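Local coordinates for protein YPL144W (Saccharomyces cerevisiae, PDB 2Z5B) that pairs with a partner chaperone to assist assembly of the 20S proteasome, facilitating formation of its alpha-ring, at residues Ser60-Ala65 with Ile86-Thr91. Sequence-based numbering, arbitrary orientation.
Sequences SCYYYA and IPLLDT
Antiparallel pairing joins Tyr62, Tyr63 and Tyr64 to Leu89, Pro87 and Ile86, where strand 58-67 meets strand 83-87, outermost on this side of the chain's mixed sheet, and the turn that follows it. Ile86 and Tyr64 exchange two backbone hydrogen bonds, Tyr64 N to Ile86 O (2.9 Å) and Ile86 N to Tyr64 O. Between the non-hydrogen-bonded pair Tyr63-Pro87 and Tyr62 the register slips by one: Leu88 and Leu89 both face Tyr62, a classic beta bulge. Its mark is a carbonyl gripped twice, for Tyr62 O accepts from Leu88 N at 2.7 Å and from Leu89 N at 3.0 Å, the latter on a lone pair. Tyr62 N donates a hydrogen bond to Leu89 O. On the helix 94-111 side, the Tyr63 ring lays one face over the Ile86-Pro87 peptide, with Ile86 C 3.5 Å above its centre and Pro87 CD 3.6 Å from Tyr63 CE2. An alanine in place of Tyr63 would probably leave this peptide and the proline ring without their aromatic cover. On the opposite face, Leu88 CG, anti to the carbonyl carbon (chi1 -60°), packs 3.7 Å from Tyr64 CB. There Ser144 OG and Lys100 NZ of the neighbouring YLR021W chain hydrogen-bond Tyr62 OH and Leu88 O.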
loop_
_atom_site.group_PDB
_atom_site.type_symbol
_atom_site.label_atom_id
_atom_site.label_comp_id
_atom_site.label_asym_id
_atom_site.label_seq_id
_atom_site.Cartn_x
_atom_site.Cartn_y
_atom_site.Cartn_z
ATOM N N SER A 60 -10.729 3.582 -1.617
ATOM C CA SER A 60 -11.887 3.837 -0.753
ATOM C C SER A 60 -11.666 3.317 0.649
ATOM O O SER A 60 -12.082 3.945 1.629
ATOM C CB SER A 60 -13.162 3.236 -1.355
ATOM O OG SER A 60 -13.550 3.958 -2.503
ATOM N N CYS A 61 -11.000 2.177 0.741
ATOM C CA CYS A 61 -10.727 1.554 2.037
ATOM C C CYS A 61 -9.476 0.687 1.929
ATOM O O CYS A 61 -9.264 0.074 0.895
ATOM C CB CYS A 61 -11.935 0.701 2.448
ATOM S SG CYS A 61 -11.804 -0.039 4.094
ATOM N N TYR A 62 -8.654 0.672 2.988
ATOM C CA TYR A 62 -7.421 -0.136 3.080
ATOM C C TYR A 62 -7.573 -0.919 4.361
ATOM O O TYR A 62 -7.640 -0.314 5.443
ATOM C CB TYR A 62 -6.185 0.766 3.208
ATOM C CG TYR A 62 -4.835 0.100 2.976
ATOM C CD1 TYR A 62 -4.694 -0.999 2.102
ATOM C CD2 TYR A 62 -3.687 0.597 3.587
ATOM C CE1 TYR A 62 -3.448 -1.574 1.881
ATOM C CE2 TYR A 62 -2.440 0.022 3.364
ATOM C CZ TYR A 62 -2.323 -1.049 2.496
ATOM O OH TYR A 62 -1.085 -1.638 2.278
ATOM N N TYR A 63 -7.675 -2.238 4.244
ATOM C CA TYR A 63 -7.984 -3.095 5.388
ATOM C C TYR A 63 -6.872 -4.097 5.623
ATOM O O TYR A 63 -6.362 -4.655 4.669
ATOM C CB TYR A 63 -9.285 -3.862 5.145
ATOM C CG TYR A 63 -10.086 -4.044 6.419
ATOM C CD1 TYR A 63 -9.823 -5.095 7.298
ATOM C CD2 TYR A 63 -11.096 -3.156 6.743
ATOM C CE1 TYR A 63 -10.560 -5.231 8.495
ATOM C CE2 TYR A 63 -11.844 -3.298 7.905
ATOM C CZ TYR A 63 -11.564 -4.329 8.776
ATOM O OH TYR A 63 -12.316 -4.444 9.930
ATOM N N TYR A 64 -6.529 -4.344 6.891
ATOM C CA TYR A 64 -5.488 -5.290 7.266
ATOM C C TYR A 64 -6.039 -6.434 8.113
ATOM O O TYR A 64 -6.834 -6.184 9.019
ATOM C CB TYR A 64 -4.421 -4.543 8.075
ATOM C CG TYR A 64 -3.290 -5.408 8.589
ATOM C CD1 TYR A 64 -2.381 -5.983 7.711
ATOM C CD2 TYR A 64 -3.104 -5.620 9.965
ATOM C CE1 TYR A 64 -1.335 -6.772 8.164
ATOM C CE2 TYR A 64 -2.042 -6.424 10.424
ATOM C CZ TYR A 64 -1.158 -6.968 9.508
ATOM O OH TYR A 64 -0.112 -7.768 9.918
ATOM N N ALA A 65 -5.600 -7.673 7.839
ATOM C CA ALA A 65 -5.870 -8.815 8.729
ATOM C C ALA A 65 -4.675 -9.751 8.851
ATOM O O ALA A 65 -3.832 -9.818 7.959
ATOM C CB ALA A 65 -7.093 -9.592 8.276
ATOM N N ILE A 86 -8.327 -4.897 11.080
ATOM C CA ILE A 86 -8.655 -3.504 11.312
ATOM C C ILE A 86 -8.548 -2.679 10.025
ATOM O O ILE A 86 -7.682 -2.951 9.181
ATOM C CB ILE A 86 -7.768 -2.895 12.458
ATOM C CG1 ILE A 86 -8.493 -1.742 13.162
ATOM C CG2 ILE A 86 -6.369 -2.477 11.958
ATOM C CD1 ILE A 86 -8.184 -1.635 14.662
ATOM N N PRO A 87 -9.430 -1.669 9.876
ATOM C CA PRO A 87 -9.249 -0.703 8.799
ATOM C C PRO A 87 -7.999 0.142 9.011
ATOM O O PRO A 87 -7.801 0.732 10.085
ATOM C CB PRO A 87 -10.504 0.182 8.881
ATOM C CG PRO A 87 -11.101 -0.060 10.215
ATOM C CD PRO A 87 -10.646 -1.407 10.678
ATOM N N LEU A 88 -7.140 0.179 8.001
ATOM C CA LEU A 88 -5.980 1.072 8.034
ATOM C C LEU A 88 -6.349 2.436 7.451
ATOM O O LEU A 88 -5.922 3.469 7.954
ATOM C CB LEU A 88 -4.792 0.444 7.303
ATOM C CG LEU A 88 -4.289 -0.895 7.878
ATOM C CD1 LEU A 88 -2.996 -1.288 7.202
ATOM C CD2 LEU A 88 -4.078 -0.838 9.387
ATOM N N LEU A 89 -7.138 2.443 6.388
ATOM C CA LEU A 89 -7.787 3.666 5.949
ATOM C C LEU A 89 -9.270 3.344 5.913
ATOM O O LEU A 89 -9.718 2.588 5.050
ATOM C CB LEU A 89 -7.301 4.106 4.556
ATOM C CG LEU A 89 -7.907 5.425 4.029
ATOM C CD1 LEU A 89 -7.376 6.614 4.799
ATOM C CD2 LEU A 89 -7.642 5.617 2.555
ATOM N N ASP A 90 -10.013 3.881 6.875
ATOM C CA ASP A 90 -11.429 3.551 7.033
ATOM C C ASP A 90 -12.295 4.302 6.024
ATOM O O ASP A 90 -11.866 5.301 5.452
ATOM C CB ASP A 90 -11.873 3.851 8.478
ATOM C CG ASP A 90 -13.023 2.968 8.942
ATOM O OD1 ASP A 90 -13.564 2.192 8.120
ATOM O OD2 ASP A 90 -13.395 3.051 10.142
ATOM N N THR A 91 -13.495 3.785 5.770
ATOM C CA THR A 91 -14.517 4.498 4.993
ATOM C C THR A 91 -15.791 4.602 5.826
ATOM O O THR A 91 -16.065 3.731 6.645
ATOM C CB THR A 91 -14.846 3.810 3.629
ATOM O OG1 THR A 91 -15.968 4.460 3.012
ATOM C CG2 THR A 91 -15.181 2.324 3.806
#